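Local coordinates for protein citrate synthase (Sulfolobus solfataricus, PDB 1O7X) that belongs to the citrate synthase family, a largely helical enzyme fold that assembles here as a dimer of two copies of the same chain, at residues A[73-78]-A[127-132]; A[82-87]-A[141-146]; A[170-175]-A[272-277]; A[177-182]-A[265-270]. All blocks are in the same frame, centred on the assembly; numbering follows the deposited sequence.

Interaction 1. Residues A[73-78]-A[127-132]; sequences YEVPQE and MATLVA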
loop_
_atom_site.group_PDB
_atom_site.type_symbol
_atom_site.label_atom_id
_atom_site.label_comp_id
_atom_site.label_asym_id
_atom_site.label_seq_id
_atom_site.Cartn_x
_atom_site.Cartn_y
_atom_site.Cartn_z
ATOM N N TYR A 73 -14.233 -6.708 -18.625
ATOM C CA TYR A 73 -14.425 -7.510 -17.423
ATOM C C TYR A 73 -13.446 -8.669 -17.318
ATOM O O TYR A 73 -13.056 -9.058 -16.212
ATOM C CB TYR A 73 -15.846 -8.046 -17.296
ATOM C CG TYR A 73 -16.892 -6.997 -16.990
ATOM C CD1 TYR A 73 -17.882 -6.728 -17.936
ATOM C CD2 TYR A 73 -16.931 -6.286 -15.799
ATOM C CE1 TYR A 73 -18.867 -5.789 -17.707
ATOM C CE2 TYR A 73 -17.909 -5.351 -15.561
ATOM C CZ TYR A 73 -18.877 -5.108 -16.512
ATOM O OH TYR A 73 -19.872 -4.173 -16.306
ATOM N N GLU A 74 -13.091 -9.243 -18.460
ATOM C CA GLU A 74 -12.183 -10.385 -18.473
ATOM C C GLU A 74 -10.883 -10.027 -17.760
ATOM O O GLU A 74 -10.386 -8.918 -17.909
ATOM C CB GLU A 74 -11.864 -10.857 -19.884
ATOM C CG GLU A 74 -11.588 -12.346 -20.049
ATOM C CD GLU A 74 -11.511 -12.767 -21.510
ATOM O OE1 GLU A 74 -11.636 -11.895 -22.408
ATOM O OE2 GLU A 74 -11.324 -13.974 -21.791
ATOM N N VAL A 75 -10.434 -10.939 -16.914
ATOM C CA VAL A 75 -9.166 -10.842 -16.229
ATOM C C VAL A 75 -8.351 -12.091 -16.586
ATOM O O VAL A 75 -8.897 -13.197 -16.652
ATOM C CB VAL A 75 -9.244 -10.692 -14.702
ATOM C CG1 VAL A 75 -10.109 -9.505 -14.301
ATOM C CG2 VAL A 75 -9.731 -11.937 -13.969
ATOM N N PRO A 76 -7.058 -11.930 -16.823
ATOM C CA PRO A 76 -6.191 -13.062 -17.122
ATOM C C PRO A 76 -6.454 -14.192 -16.137
ATOM O O PRO A 76 -6.714 -13.934 -14.956
ATOM C CB PRO A 76 -4.798 -12.472 -16.999
ATOM C CG PRO A 76 -4.957 -11.022 -17.274
ATOM C CD PRO A 76 -6.319 -10.648 -16.739
ATOM N N GLN A 77 -6.374 -15.456 -16.555
ATOM C CA GLN A 77 -6.645 -16.575 -15.658
ATOM C C GLN A 77 -5.682 -16.707 -14.488
ATOM O O GLN A 77 -6.058 -17.254 -13.438
ATOM C CB GLN A 77 -6.759 -17.883 -16.442
ATOM C CG GLN A 77 -7.062 -19.141 -15.655
ATOM C CD GLN A 77 -8.508 -19.319 -15.251
ATOM O OE1 GLN A 77 -9.441 -18.854 -15.924
ATOM N NE2 GLN A 77 -8.759 -20.013 -14.135
ATOM N N GLU A 78 -4.491 -16.149 -14.587
ATOM C CA GLU A 78 -3.476 -16.188 -13.544
ATOM C C GLU A 78 -3.958 -15.427 -12.320
ATOM O O GLU A 78 -3.783 -15.943 -11.221
ATOM C CB GLU A 78 -2.134 -15.618 -13.990
ATOM C CG GLU A 78 -1.574 -16.320 -15.213
ATOM C CD GLU A 78 -2.399 -16.038 -16.458
ATOM O OE1 GLU A 78 -2.853 -14.885 -16.580
ATOM O OE2 GLU A 78 -2.604 -16.973 -17.256
ATOM N N MET A 127 -12.278 -4.595 -11.255
ATOM C CA MET A 127 -12.578 -4.698 -9.840
ATOM C C MET A 127 -13.896 -5.450 -9.633
ATOM O O MET A 127 -13.980 -6.369 -8.812
ATOM C CB MET A 127 -12.634 -3.349 -9.121
ATOM C CG MET A 127 -11.315 -2.899 -8.530
ATOM S SD MET A 127 -10.769 -3.608 -6.978
ATOM C CE MET A 127 -11.521 -5.210 -6.914
ATOM N N ALA A 128 -14.912 -5.162 -10.455
ATOM C CA ALA A 128 -16.142 -5.947 -10.361
ATOM C C ALA A 128 -15.855 -7.438 -10.476
ATOM O O ALA A 128 -16.424 -8.241 -9.720
ATOM C CB ALA A 128 -17.153 -5.508 -11.404
ATOM N N THR A 129 -15.028 -7.850 -11.424
ATOM C CA THR A 129 -14.653 -9.261 -11.586
ATOM C C THR A 129 -13.935 -9.787 -10.338
ATOM O O THR A 129 -14.281 -10.841 -9.793
ATOM C CB THR A 129 -13.764 -9.419 -12.836
ATOM O OG1 THR A 129 -14.574 -9.068 -13.966
ATOM C CG2 THR A 129 -13.221 -10.810 -13.036
ATOM N N LEU A 130 -12.978 -9.000 -9.831
ATOM C CA LEU A 130 -12.245 -9.371 -8.635
ATOM C C LEU A 130 -13.225 -9.635 -7.503
ATOM O O LEU A 130 -13.360 -10.757 -6.989
ATOM C CB LEU A 130 -11.165 -8.353 -8.268
ATOM C CG LEU A 130 -9.850 -8.398 -9.072
ATOM C CD1 LEU A 130 -8.792 -7.441 -8.528
ATOM C CD2 LEU A 130 -9.253 -9.801 -9.113
ATOM N N VAL A 131 -13.990 -8.609 -7.143
ATOM C CA VAL A 131 -14.988 -8.703 -6.089
ATOM C C VAL A 131 -15.946 -9.859 -6.290
ATOM O O VAL A 131 -16.230 -10.670 -5.381
ATOM C CB VAL A 131 -15.731 -7.370 -6.022
ATOM C CG1 VAL A 131 -16.710 -7.334 -4.868
ATOM C CG2 VAL A 131 -14.698 -6.265 -5.869
ATOM N N ALA A 132 -16.444 -10.020 -7.521
ATOM C CA ALA A 132 -17.364 -11.138 -7.758
ATOM C C ALA A 132 -16.670 -12.443 -7.411
ATOM O O ALA A 132 -17.239 -13.239 -6.662
ATOM C CB ALA A 132 -17.867 -11.074 -9.188
#
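The chain from Tyr73, extended at Glu74 and Val75 just before helix 77-85, runs past one side of helix 127-132 and comes nearest at Tyr73 and Thr129, whose CA atoms lie 6.1 Å apart. Thr129 does most of the work because its two branches face different partners. OG1, turned beside its own backbone N and away from the carbonyl carbon (chi1 -65°), donates to Tyr73 O at 2.7 Å. The hydroxyl reaches this oxygen at a C=O...donor angle of 124°, tilted 28° from the carbonyl plane, and so satisfies a buried carbonyl outside any regular helix. The methyl CG2 of Thr129 meets Val75 CG1 tip to tip at 3.6 Å, and Val75 CG2 lies a little farther from the same methyl. A small beta-branched residue suits each of these two places. The Tyr73 ring presents an edge to the helix, its CE2 lying 4.2 Å from Ala128 CB, where a lone methyl allows the ring to lie close. Phe152 and Ser155 of helix 152-161 also touch this ring, while Leu80 packs on Val75. The arrangement is a buried loop-to-helix contact of the mainly alpha-helical citrate synthase fold, with Pro76 as N-cap of the helix that follows.

Interaction 2. Residues A[82-87]-A[141-146]; sequences TIYLMP and NKPRIP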
loop_
_atom_site.group_PDB
_atom_site.type_symbol
_atom_site.label_atom_id
_atom_site.label_comp_id
_atom_site.label_asym_id
_atom_site.label_seq_id
_atom_site.Cartn_x
_atom_site.Cartn_y
_atom_site.Cartn_z
ATOM N N THR A 82 -4.463 -17.301 -8.825
ATOM C CA THR A 82 -3.835 -16.737 -7.641
ATOM C C THR A 82 -4.837 -16.631 -6.502
ATOM O O THR A 82 -4.551 -17.002 -5.361
ATOM C CB THR A 82 -3.314 -15.356 -8.098
ATOM O OG1 THR A 82 -2.004 -15.503 -8.640
ATOM C CG2 THR A 82 -3.315 -14.333 -6.998
ATOM N N ILE A 83 -6.028 -16.105 -6.803
ATOM C CA ILE A 83 -7.090 -15.908 -5.816
ATOM C C ILE A 83 -7.546 -17.290 -5.367
ATOM O O ILE A 83 -7.759 -17.541 -4.184
ATOM C CB ILE A 83 -8.274 -15.080 -6.331
ATOM C CG1 ILE A 83 -7.934 -13.575 -6.325
ATOM C CG2 ILE A 83 -9.563 -15.293 -5.526
ATOM C CD1 ILE A 83 -8.972 -12.787 -7.104
ATOM N N TYR A 84 -7.639 -18.219 -6.312
ATOM C CA TYR A 84 -8.047 -19.562 -5.922
ATOM C C TYR A 84 -6.906 -20.314 -5.239
ATOM O O TYR A 84 -7.282 -21.287 -4.549
ATOM C CB TYR A 84 -8.722 -20.294 -7.078
ATOM C CG TYR A 84 -10.207 -19.977 -7.191
ATOM C CD1 TYR A 84 -10.647 -18.749 -7.673
ATOM C CD2 TYR A 84 -11.156 -20.907 -6.794
ATOM C CE1 TYR A 84 -11.992 -18.464 -7.767
ATOM C CE2 TYR A 84 -12.514 -20.632 -6.870
ATOM C CZ TYR A 84 -12.926 -19.404 -7.364
ATOM O OH TYR A 84 -14.260 -19.120 -7.428
ATOM N N LEU A 85 -5.643 -19.890 -5.256
ATOM C CA LEU A 85 -4.605 -20.538 -4.495
ATOM C C LEU A 85 -4.604 -20.154 -3.014
ATOM O O LEU A 85 -4.036 -20.904 -2.203
ATOM C CB LEU A 85 -3.188 -20.261 -5.023
ATOM C CG LEU A 85 -2.767 -20.996 -6.292
ATOM C CD1 LEU A 85 -1.450 -20.428 -6.793
ATOM C CD2 LEU A 85 -2.684 -22.509 -6.116
ATOM N N MET A 86 -5.170 -19.016 -2.617
ATOM C CA MET A 86 -5.217 -18.640 -1.204
ATOM C C MET A 86 -6.316 -19.371 -0.436
ATOM O O MET A 86 -7.294 -19.923 -0.971
ATOM C CB MET A 86 -5.401 -17.123 -1.151
ATOM C CG MET A 86 -4.432 -16.360 -2.052
ATOM S SD MET A 86 -2.709 -16.716 -1.589
ATOM C CE MET A 86 -2.730 -15.988 0.024
ATOM N N PRO A 87 -6.186 -19.441 0.890
ATOM C CA PRO A 87 -7.157 -20.084 1.740
ATOM C C PRO A 87 -8.538 -19.480 1.569
ATOM O O PRO A 87 -8.692 -18.253 1.724
ATOM C CB PRO A 87 -6.690 -19.806 3.164
ATOM C CG PRO A 87 -5.308 -19.297 3.062
ATOM C CD PRO A 87 -5.122 -18.762 1.679
ATOM N N ASN A 141 -17.337 -21.722 -4.930
ATOM C CA ASN A 141 -17.836 -21.963 -6.263
ATOM C C ASN A 141 -16.770 -21.796 -7.338
ATOM O O ASN A 141 -15.738 -21.210 -7.030
ATOM C CB ASN A 141 -18.995 -21.035 -6.607
ATOM C CG ASN A 141 -20.083 -20.756 -5.611
ATOM O OD1 ASN A 141 -20.671 -21.657 -5.010
ATOM N ND2 ASN A 141 -20.375 -19.467 -5.430
ATOM N N LYS A 142 -17.014 -22.258 -8.563
ATOM C CA LYS A 142 -16.081 -22.005 -9.655
ATOM C C LYS A 142 -16.177 -20.508 -9.999
ATOM O O LYS A 142 -17.208 -19.878 -9.771
ATOM C CB LYS A 142 -16.420 -22.761 -10.939
ATOM C CG LYS A 142 -16.566 -24.264 -10.833
ATOM C CD LYS A 142 -15.239 -24.966 -10.581
ATOM C CE LYS A 142 -15.412 -26.477 -10.479
ATOM N NZ LYS A 142 -15.085 -27.202 -11.757
ATOM N N PRO A 143 -15.128 -19.973 -10.599
ATOM C CA PRO A 143 -15.066 -18.580 -10.959
ATOM C C PRO A 143 -16.014 -18.198 -12.082
ATOM O O PRO A 143 -16.210 -18.990 -12.997
ATOM C CB PRO A 143 -13.624 -18.349 -11.382
ATOM C CG PRO A 143 -13.066 -19.689 -11.682
ATOM C CD PRO A 143 -13.851 -20.669 -10.870
ATOM N N ARG A 144 -16.551 -16.986 -12.003
ATOM C CA ARG A 144 -17.446 -16.462 -13.017
ATOM C C ARG A 144 -17.091 -15.015 -13.328
ATOM O O ARG A 144 -16.913 -14.144 -12.478
ATOM C CB ARG A 144 -18.888 -16.611 -12.556
ATOM C CG ARG A 144 -19.952 -16.380 -13.618
ATOM C CD ARG A 144 -21.270 -17.045 -13.226
ATOM N NE ARG A 144 -22.072 -17.373 -14.394
ATOM C CZ ARG A 144 -23.204 -16.849 -14.825
ATOM N NH1 ARG A 144 -23.818 -15.857 -14.194
ATOM N NH2 ARG A 144 -23.757 -17.320 -15.940
ATOM N N ILE A 145 -16.962 -14.737 -14.621
ATOM C CA ILE A 145 -16.624 -13.421 -15.147
ATOM C C ILE A 145 -17.867 -12.686 -15.632
ATOM O O ILE A 145 -18.682 -13.240 -16.358
ATOM C CB ILE A 145 -15.674 -13.597 -16.362
ATOM C CG1 ILE A 145 -14.543 -14.551 -16.000
ATOM C CG2 ILE A 145 -15.181 -12.265 -16.894
ATOM C CD1 ILE A 145 -13.256 -13.997 -15.459
ATOM N N PRO A 146 -18.010 -11.418 -15.278
ATOM C CA PRO A 146 -19.116 -10.599 -15.698
ATOM C C PRO A 146 -19.217 -10.533 -17.210
ATOM O O PRO A 146 -18.205 -10.274 -17.869
ATOM C CB PRO A 146 -18.814 -9.206 -15.167
ATOM C CG PRO A 146 -17.914 -9.461 -14.022
ATOM C CD PRO A 146 -17.083 -10.664 -14.406
#
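Tyr84 spans the distance between the last turn of helix 77-85 and the loop 141-146 by the length of its ring, since even the nearest CA atoms, those of Tyr84 and Pro143, are 8.7 Å apart. The polar part of the contact is a hydrogen bond from Tyr84 OH to Asn141 O, 2.6 Å long. The carbonyl oxygen sits at the edge of the ring and in its plane, while the hydroxyl approaches it at a C=O...donor angle of 146° and 31° out of the carbonyl plane. A backbone acceptor in a loop without regular structure thereby gains a partner from a side chain, and tyrosine fits here because a long, rigid ring carries its donor at the far end. The apolar part is between the same ring and Pro143. The two groups cross at a slant, with Tyr84 CZ 3.8 Å from Pro143 CD and Tyr84 CE1 4.0 Å from Pro143 CB. Pro143 N also lies near Tyr84 OH, but with no hydrogen to share it forms no bond. The contact lies at the surface. Arg136 and Arg137 of helix 116-138 pack against Tyr84, and Arg136 also bonds to Lys142 O, so the loop is held by that helix as well. On helix 77-85, Thr82 and Leu85 pack against Thr82 of the second subunit.

Interaction 3. Residues A[170-175]-A[272-277]; sequences INAMDK and KKLALT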
loop_
_atom_site.group_PDB
_atom_site.type_symbol
_atom_site.label_atom_id
_atom_site.label_comp_id
_atom_site.label_asym_id
_atom_site.label_seq_id
_atom_site.Cartn_x
_atom_site.Cartn_y
_atom_site.Cartn_z
ATOM N N ILE A 170 -31.041 -4.941 -9.019
ATOM C CA ILE A 170 -30.128 -4.192 -9.867
ATOM C C ILE A 170 -30.058 -2.746 -9.421
ATOM O O ILE A 170 -29.007 -2.121 -9.473
ATOM C CB ILE A 170 -30.513 -4.200 -11.355
ATOM C CG1 ILE A 170 -30.540 -5.643 -11.843
ATOM C CG2 ILE A 170 -29.576 -3.321 -12.179
ATOM C CD1 ILE A 170 -30.828 -5.797 -13.307
ATOM N N ASN A 171 -31.196 -2.196 -9.053
ATOM C CA ASN A 171 -31.302 -0.839 -8.582
ATOM C C ASN A 171 -30.578 -0.630 -7.259
ATOM O O ASN A 171 -29.921 0.397 -7.059
ATOM C CB ASN A 171 -32.800 -0.549 -8.393
ATOM C CG ASN A 171 -32.951 0.934 -8.104
ATOM O OD1 ASN A 171 -32.759 1.713 -9.047
ATOM N ND2 ASN A 171 -33.252 1.276 -6.858
ATOM N N ALA A 172 -30.756 -1.575 -6.332
ATOM C CA ALA A 172 -30.150 -1.420 -5.002
ATOM C C ALA A 172 -28.634 -1.530 -5.124
ATOM O O ALA A 172 -27.938 -0.644 -4.620
ATOM C CB ALA A 172 -30.791 -2.337 -3.989
ATOM N N MET A 173 -28.118 -2.503 -5.865
ATOM C CA MET A 173 -26.686 -2.604 -6.080
ATOM C C MET A 173 -26.158 -1.321 -6.727
ATOM O O MET A 173 -25.217 -0.720 -6.194
ATOM C CB MET A 173 -26.277 -3.793 -6.959
ATOM C CG MET A 173 -24.764 -4.047 -6.865
ATOM S SD MET A 173 -24.297 -4.318 -5.143
ATOM C CE MET A 173 -22.930 -3.208 -4.897
ATOM N N ASP A 174 -26.727 -0.916 -7.855
ATOM C CA ASP A 174 -26.352 0.282 -8.582
ATOM C C ASP A 174 -26.393 1.568 -7.769
ATOM O O ASP A 174 -25.554 2.450 -7.989
ATOM C CB ASP A 174 -27.242 0.425 -9.829
ATOM C CG ASP A 174 -27.060 1.750 -10.556
ATOM O OD1 ASP A 174 -27.915 2.656 -10.378
ATOM O OD2 ASP A 174 -26.045 1.893 -11.287
ATOM N N LYS A 175 -27.336 1.737 -6.847
ATOM C CA LYS A 175 -27.405 2.959 -6.042
ATOM C C LYS A 175 -26.354 2.938 -4.928
ATOM O O LYS A 175 -25.762 3.956 -4.561
ATOM C CB LYS A 175 -28.783 3.208 -5.427
ATOM C CG LYS A 175 -29.926 3.315 -6.403
ATOM C CD LYS A 175 -29.598 4.185 -7.600
ATOM C CE LYS A 175 -30.619 3.905 -8.696
ATOM N NZ LYS A 175 -30.074 4.336 -10.018
ATOM N N LYS A 272 -31.570 3.538 4.034
ATOM C CA LYS A 272 -32.761 2.945 4.637
ATOM C C LYS A 272 -33.859 2.676 3.615
ATOM O O LYS A 272 -34.414 1.564 3.555
ATOM C CB LYS A 272 -33.275 3.824 5.764
ATOM C CG LYS A 272 -34.365 3.132 6.571
ATOM C CD LYS A 272 -35.139 4.173 7.344
ATOM C CE LYS A 272 -34.493 4.405 8.696
ATOM N NZ LYS A 272 -35.539 4.378 9.764
ATOM N N LYS A 273 -34.133 3.682 2.778
ATOM C CA LYS A 273 -35.092 3.531 1.691
ATOM C C LYS A 273 -34.773 2.271 0.888
ATOM O O LYS A 273 -35.626 1.379 0.835
ATOM C CB LYS A 273 -35.132 4.705 0.720
ATOM C CG LYS A 273 -35.488 6.058 1.286
ATOM C CD LYS A 273 -35.741 7.052 0.150
ATOM C CE LYS A 273 -35.237 8.440 0.540
ATOM N NZ LYS A 273 -36.208 9.516 0.177
ATOM N N LEU A 274 -33.572 2.162 0.318
ATOM C CA LEU A 274 -33.207 0.971 -0.435
ATOM C C LEU A 274 -33.526 -0.325 0.309
ATOM O O LEU A 274 -33.964 -1.273 -0.347
ATOM C CB LEU A 274 -31.724 0.962 -0.811
ATOM C CG LEU A 274 -31.209 1.988 -1.811
ATOM C CD1 LEU A 274 -29.709 2.161 -1.663
ATOM C CD2 LEU A 274 -31.507 1.595 -3.251
ATOM N N ALA A 275 -33.334 -0.425 1.620
ATOM C CA ALA A 275 -33.618 -1.639 2.364
ATOM C C ALA A 275 -35.111 -1.938 2.434
ATOM O O ALA A 275 -35.520 -3.102 2.342
ATOM C CB ALA A 275 -32.999 -1.553 3.747
ATOM N N LEU A 276 -35.936 -0.881 2.525
ATOM C CA LEU A 276 -37.382 -1.056 2.542
ATOM C C LEU A 276 -37.767 -1.738 1.229
ATOM O O LEU A 276 -38.551 -2.681 1.210
ATOM C CB LEU A 276 -38.208 0.217 2.652
ATOM C CG LEU A 276 -38.376 0.892 4.015
ATOM C CD1 LEU A 276 -38.823 2.336 3.839
ATOM C CD2 LEU A 276 -39.363 0.170 4.912
ATOM N N THR A 277 -37.163 -1.257 0.151
ATOM C CA THR A 277 -37.381 -1.760 -1.190
ATOM C C THR A 277 -37.156 -3.238 -1.392
ATOM O O THR A 277 -37.791 -3.748 -2.334
ATOM C CB THR A 277 -36.561 -0.891 -2.164
ATOM O OG1 THR A 277 -37.477 -0.207 -3.035
ATOM C CG2 THR A 277 -35.543 -1.617 -3.020
#
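Leu274 reaches from helix 272-277 to helix 170-175 and meets three residues there, chiefly through one methyl. Its CD2 rests 3.7 Å from Ala172 CA and 4.1 Å from Ala172 CB, touching the backbone of the other helix directly because alanine is so small. The same CD2 lies 3.8 Å from Lys175 CB, and CD1 reaches that carbon at 4.0 Å; the two side chains cross at about a right angle. Asn171 completes the set from one flank, its ND2 4.0 Å from Leu274 CD2, a van der Waals contact only. Leucine suits the place, as its forked end can cover several neighbours at once. The axes of these short segments approach to 10.2 Å, at an angle of 162°, an antiparallel helix pair of the mainly alpha-helical citrate synthase fold. Lys175 shows how a charged residue can serve such an interface. Its first carbons stay against Leu274, then a bend at chi2 (-45°) leads the chain off to Asp174, where NZ forms a salt bridge to OD1 at 2.8 Å, nearly in line with the C-O bond. NZ also donates to Gly42 O, and Asp174 OD2 accepts from Tyr44 N, fixing the pair to the chain around residues 42-44. Behind the apolar contact, Val319 and Leu323 of helix 316-323 touch Leu274 and Ala172, respectively.

Interaction 4. Residues A[177-182]-A[265-270]; sequences LILYTD and DPRAKI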
loop_
_atom_site.group_PDB
_atom_site.type_symbol
_atom_site.label_atom_id
_atom_site.label_comp_id
_atom_site.label_asym_id
_atom_site.label_seq_id
_atom_site.Cartn_x
_atom_site.Cartn_y
_atom_site.Cartn_z
ATOM N N LEU A 177 -23.421 1.683 -5.191
ATOM C CA LEU A 177 -22.188 2.064 -5.843
ATOM C C LEU A 177 -22.004 3.571 -5.904
ATOM O O LEU A 177 -20.928 4.078 -5.545
ATOM C CB LEU A 177 -22.067 1.428 -7.225
ATOM C CG LEU A 177 -22.051 -0.107 -7.299
ATOM C CD1 LEU A 177 -22.135 -0.589 -8.733
ATOM C CD2 LEU A 177 -20.819 -0.674 -6.616
ATOM N N ILE A 178 -23.048 4.296 -6.322
ATOM C CA ILE A 178 -23.026 5.747 -6.318
ATOM C C ILE A 178 -22.842 6.255 -4.890
ATOM O O ILE A 178 -22.084 7.207 -4.662
ATOM C CB ILE A 178 -24.364 6.360 -6.799
ATOM C CG1 ILE A 178 -24.708 5.822 -8.195
ATOM C CG2 ILE A 178 -24.363 7.884 -6.777
ATOM C CD1 ILE A 178 -26.202 5.812 -8.486
ATOM N N LEU A 179 -23.583 5.678 -3.942
ATOM C CA LEU A 179 -23.503 6.192 -2.579
ATOM C C LEU A 179 -22.155 6.046 -1.893
ATOM O O LEU A 179 -21.901 6.898 -1.033
ATOM C CB LEU A 179 -24.583 5.548 -1.712
ATOM C CG LEU A 179 -26.028 6.017 -1.922
ATOM C CD1 LEU A 179 -27.005 5.073 -1.211
ATOM C CD2 LEU A 179 -26.208 7.442 -1.429
ATOM N N TYR A 180 -21.305 5.064 -2.196
ATOM C CA TYR A 180 -20.065 4.897 -1.465
ATOM C C TYR A 180 -18.836 5.386 -2.231
ATOM O O TYR A 180 -17.693 5.237 -1.780
ATOM C CB TYR A 180 -19.845 3.445 -1.089
ATOM C CG TYR A 180 -20.284 2.930 0.246
ATOM C CD1 TYR A 180 -20.807 1.642 0.337
ATOM C CD2 TYR A 180 -20.186 3.674 1.408
ATOM C CE1 TYR A 180 -21.219 1.128 1.555
ATOM C CE2 TYR A 180 -20.579 3.154 2.626
ATOM C CZ TYR A 180 -21.099 1.889 2.691
ATOM O OH TYR A 180 -21.504 1.365 3.895
ATOM N N THR A 181 -19.073 5.971 -3.392
ATOM C CA THR A 181 -18.031 6.430 -4.288
ATOM C C THR A 181 -16.927 7.251 -3.655
ATOM O O THR A 181 -15.751 6.976 -3.972
ATOM C CB THR A 181 -18.709 7.186 -5.442
ATOM O OG1 THR A 181 -19.345 6.194 -6.262
ATOM C CG2 THR A 181 -17.739 7.983 -6.282
ATOM N N ASP A 182 -17.215 8.262 -2.851
ATOM C CA ASP A 182 -16.203 9.063 -2.205
ATOM C C ASP A 182 -16.701 9.671 -0.901
ATOM O O ASP A 182 -17.907 9.882 -0.678
ATOM C CB ASP A 182 -15.685 10.197 -3.101
ATOM C CG ASP A 182 -14.316 10.629 -2.649
ATOM O OD1 ASP A 182 -13.443 9.741 -2.703
ATOM O OD2 ASP A 182 -14.016 11.738 -2.210
ATOM N N ASP A 265 -26.685 11.126 8.641
ATOM C CA ASP A 265 -25.943 10.987 7.383
ATOM C C ASP A 265 -26.924 10.952 6.222
ATOM O O ASP A 265 -27.786 10.084 6.110
ATOM C CB ASP A 265 -25.090 9.731 7.457
ATOM C CG ASP A 265 -24.016 9.473 6.440
ATOM O OD1 ASP A 265 -24.087 9.843 5.256
ATOM O OD2 ASP A 265 -23.018 8.812 6.787
ATOM N N PRO A 266 -26.721 11.853 5.264
ATOM C CA PRO A 266 -27.495 11.879 4.040
ATOM C C PRO A 266 -27.552 10.520 3.369
ATOM O O PRO A 266 -28.636 10.038 3.010
ATOM C CB PRO A 266 -26.750 12.838 3.127
ATOM C CG PRO A 266 -25.540 13.276 3.844
ATOM C CD PRO A 266 -25.681 12.907 5.286
ATOM N N ARG A 267 -26.402 9.828 3.233
ATOM C CA ARG A 267 -26.516 8.536 2.540
ATOM C C ARG A 267 -27.094 7.434 3.400
ATOM O O ARG A 267 -27.457 6.334 2.943
ATOM C CB ARG A 267 -25.251 8.362 1.739
ATOM C CG ARG A 267 -24.000 7.851 2.372
ATOM C CD ARG A 267 -22.737 8.619 1.980
ATOM N NE ARG A 267 -22.011 8.785 3.225
ATOM C CZ ARG A 267 -20.888 8.420 3.756
ATOM N NH1 ARG A 267 -20.033 7.683 3.067
ATOM N NH2 ARG A 267 -20.571 8.794 4.976
ATOM N N ALA A 268 -27.337 7.655 4.691
ATOM C CA ALA A 268 -27.961 6.689 5.582
ATOM C C ALA A 268 -29.460 6.759 5.267
ATOM O O ALA A 268 -30.207 5.799 5.095
ATOM C CB ALA A 268 -27.713 7.044 7.030
ATOM N N LYS A 269 -29.902 8.005 5.074
ATOM C CA LYS A 269 -31.290 8.303 4.725
ATOM C C LYS A 269 -31.614 7.523 3.479
ATOM O O LYS A 269 -32.543 6.730 3.564
ATOM C CB LYS A 269 -31.518 9.805 4.667
ATOM C CG LYS A 269 -32.500 10.334 3.632
ATOM C CD LYS A 269 -32.601 11.855 3.701
ATOM C CE LYS A 269 -33.641 12.288 4.725
ATOM N NZ LYS A 269 -33.776 13.774 4.798
ATOM N N ILE A 270 -30.865 7.607 2.396
ATOM C CA ILE A 270 -31.108 6.817 1.177
ATOM C C ILE A 270 -30.897 5.334 1.420
ATOM O O ILE A 270 -31.625 4.483 0.890
ATOM C CB ILE A 270 -30.168 7.285 0.048
ATOM C CG1 ILE A 270 -30.303 8.799 -0.096
ATOM C CG2 ILE A 270 -30.386 6.604 -1.294
ATOM C CD1 ILE A 270 -29.700 9.445 -1.308
#
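Leu179 and Arg267 lie alongside each other, pointing opposite ways, where two helices of the mainly alpha-helical citrate synthase fold meet, 167-180 towards its C-terminal end and 266-279 at its first turn. Leu179 CD2 lies 3.4 Å from Arg267 CB, so it is the aliphatic root of the arginine that faces the leucine. The other methyl, CD1, turns to Ile270 at a slant, meeting CG2 at 3.7 Å. A forked leucine can thus fit against both residues, while beta-branched Ile270 offers a methyl close to its own backbone. Arg267 CG sits wedged between N and C of its own backbone (chi1 82°), and bends at chi2 and chi3 carry the guanidinium back towards Asp265. Its NH1 comes near the edge of the Tyr180 ring, 4.3 Å from CD2, without forming a bond. Tyr180 is held at its far end by Ser316 and Asp313, and Phe334 meets its ring edge-to-face. Ile35 of helix 35-41 covers both Leu179 and Arg267. Asp265 suits the N-cap: OD1 takes Arg267 N on its anti side, from somewhat out of the carboxylate plane. The same carboxylate matches the buried guanidinium in a salt bridge: Arg267 NH2 meets Asp265 OD2 in a weak hydrogen bond, and Arg267 NE donates to the syn lone pair of Asp265 OD1 at 3.1 Å and an N-H...acceptor angle of 157°.

The four contacts form two pairs. Interactions 1 and 2 have centres 9 Å apart and touch, both drawing on helix 77-85; their segments alternate along the chain, so the later loop 141-146 returns to the same corner, where Pro146 packs on Thr129. Interactions 3 and 4 lie 11 Å apart on one pair of helices, 167-180 and 266-279. Because those helices run antiparallel, 177-182 and 265-270 fall between the outer segments in sequence, and Leu274 touches Leu179. The first pair closes before the second opens, with centres 25 to 29 Å between pairs. One pair thus ties a region reaching the subunit interface, the other a helix pair within one subunit.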